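Local coordinates for hypothetical leucine rich repeat protein (Pseudoflavonifractor capillosus, PDB 4OJU), which is of unknown function but, as a leucine-rich repeat protein of the BspA type that binds magnesium, probably serves in protein binding, at residues Gly81-Ala84 and Phe85-Cys88. Numbering follows the deposited sequence.
Sequences GRLA and FAYC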
ATOM      1  N   GLY A  81       9.942  15.681  10.150  1.00 19.69           N
ATOM      2  CA  GLY A  81       8.781  16.331   9.572  1.00 19.70           C
ATOM      3  C   GLY A  81       8.133  15.595   8.419  1.00 21.47           C
ATOM      4  O   GLY A  81       8.668  14.618   7.888  1.00 18.68           O
ATOM      5  N   ARG A  82       6.986  16.110   8.019  1.00 18.08           N
ATOM      6  CA  ARG A  82       6.174  15.579   6.933  1.00 18.98           C
ATOM      7  C   ARG A  82       6.972  15.540   5.620  1.00 22.67           C
ATOM      8  O   ARG A  82       7.602  16.530   5.267  1.00 21.88           O
ATOM      9  CB  ARG A  82       4.921  16.460   6.788  1.00 19.05           C
ATOM     10  CG  ARG A  82       4.047  16.098   5.597  1.00 22.87           C
ATOM     11  CD  ARG A  82       2.808  16.979   5.536  1.00 25.62           C
ATOM     12  NE  ARG A  82       2.015  16.628   4.352  1.00 25.39           N
ATOM     13  CZ  ARG A  82       2.103  17.258   3.186  1.00 39.72           C
ATOM     14  NH1 ARG A  82       2.916  18.301   3.044  1.00 24.38           N
ATOM     15  NH2 ARG A  82       1.367  16.864   2.155  1.00 28.69           N
ATOM     16  N   LEU A  83       6.979  14.395   4.915  1.00 19.79           N
ATOM     17  CA  LEU A  83       7.692  14.247   3.634  1.00 19.37           C
ATOM     18  C   LEU A  83       9.180  14.648   3.723  1.00 22.66           C
ATOM     19  O   LEU A  83       9.751  14.976   2.705  1.00 23.07           O
ATOM     20  CB  LEU A  83       6.984  15.104   2.544  1.00 19.50           C
ATOM     21  CG  LEU A  83       5.591  14.667   2.148  1.00 23.71           C
ATOM     22  CD1 LEU A  83       4.871  15.744   1.351  1.00 24.45           C
ATOM     23  CD2 LEU A  83       5.643  13.414   1.292  1.00 23.83           C
ATOM     24  N   ALA A  84       9.809  14.600   4.906  1.00 19.24           N
ATOM     25  CA  ALA A  84      11.208  15.049   5.064  1.00 19.63           C
ATOM     26  C   ALA A  84      12.156  14.348   4.099  1.00 23.82           C
ATOM     27  O   ALA A  84      13.014  14.995   3.518  1.00 22.96           O
ATOM     28  CB  ALA A  84      11.683  14.834   6.497  1.00 20.15           C
ATOM     29  N   PHE A  85      11.987  13.026   3.907  1.00 20.90           N
ATOM     30  CA  PHE A  85      12.846  12.259   2.999  1.00 21.06           C
ATOM     31  C   PHE A  85      12.046  11.616   1.867  1.00 25.17           C
ATOM     32  O   PHE A  85      12.475  10.604   1.308  1.00 26.45           O
ATOM     33  CB  PHE A  85      13.590  11.166   3.774  1.00 21.48           C
ATOM     34  CG  PHE A  85      14.516  11.707   4.825  1.00 21.68           C
ATOM     35  CD1 PHE A  85      15.814  12.079   4.503  1.00 23.67           C
ATOM     36  CD2 PHE A  85      14.090  11.848   6.141  1.00 21.21           C
ATOM     37  CE1 PHE A  85      16.671  12.573   5.479  1.00 23.23           C
ATOM     38  CE2 PHE A  85      14.954  12.329   7.120  1.00 23.17           C
ATOM     39  CZ  PHE A  85      16.227  12.726   6.775  1.00 21.93           C
ATOM     40  N   ALA A  86      10.910  12.185   1.521  1.00 19.45           N
ATOM     41  CA  ALA A  86      10.084  11.563   0.502  1.00 19.70           C
ATOM     42  C   ALA A  86      10.665  11.666  -0.898  1.00 24.40           C
ATOM     43  O   ALA A  86      11.352  12.645  -1.214  1.00 24.82           O
ATOM     44  CB  ALA A  86       8.709  12.189   0.529  1.00 20.30           C
ATOM     45  N   TYR A  87      10.352  10.667  -1.746  0.50 20.66           N
ATOM     46  CA  TYR A  87      10.733  10.548  -3.158  0.50 21.26           C
ATOM     47  C   TYR A  87      12.256  10.527  -3.344  0.50 25.22           C
ATOM     48  O   TYR A  87      12.758  10.932  -4.395  0.50 25.34           O
ATOM     49  CB  TYR A  87      10.059  11.645  -4.024  0.50 22.35           C
ATOM     50  CG  TYR A  87       8.571  11.736  -3.766  0.50 22.36           C
ATOM     51  CD1 TYR A  87       7.701  10.750  -4.226  0.50 23.92           C
ATOM     52  CD2 TYR A  87       8.038  12.776  -3.013  0.50 22.80           C
ATOM     53  CE1 TYR A  87       6.338  10.790  -3.929  0.50 21.92           C
ATOM     54  CE2 TYR A  87       6.672  12.839  -2.731  0.50 23.12           C
ATOM     55  CZ  TYR A  87       5.829  11.835  -3.176  0.50 27.10           C
ATOM     56  OH  TYR A  87       4.486  11.897  -2.903  0.50 25.48           O
ATOM     57  N   CYS A  88      12.972   9.985  -2.348  1.00 22.20           N
ATOM     58  CA  CYS A  88      14.438   9.819  -2.394  1.00 23.63           C
ATOM     59  C   CYS A  88      14.700   8.420  -2.913  1.00 27.46           C
ATOM     60  O   CYS A  88      14.802   7.464  -2.156  1.00 26.59           O
ATOM     61  CB  CYS A  88      15.072  10.068  -1.031  1.00 22.54           C
ATOM     62  SG  CYS A  88      15.052  11.806  -0.533  1.00 25.52           S
TER
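The backbone N-H of Ala86 reaches back to the carbonyl O of Leu83 over 3.2 Å, a weak but nearly straight bond (172° at the hydrogen) that closes a type I beta turn. This turn is the middle one of three overlapping turns by which a BspA-type leucine-rich repeat leaves strand 79-80 and heads for strand 93-95 without a helix. A type II turn precedes it, with Ala84 N bonded to Gly81 O, and another, from Phe85 to Cys88, follows. Such a chain illustrates how a solenoid coil can be built from turns whose side chains are sent in different directions. On one flank Leu83 brings its CD2 branch to Ala86 CB at 3.4 Å, tighter than usual for two methyl carbons. The same CD2 comes obliquely within 4.2 Å of Tyr87 CE2 in the conformer described here, one of two modelled. In this conformer the Tyr87 hydroxyl is hydrogen-bonded to that of Tyr87 of the second subunit, placing this flank at the subunit interface. Phe85 turns the other way: with CG anti to its own carbonyl carbon (chi1 -63°), the ring lies beside Ala84 and joins an aromatic row, stacked on Phe63 and nearly parallel to Phe108 of the adjoining coils. A serine in place of Phe85 would probably open a gap between these two rings and take this aromatic neighbour from the Ala84 methyl. That methyl, Ala84 CB, meets the ring at Phe85 CD2, 3.9 Å away.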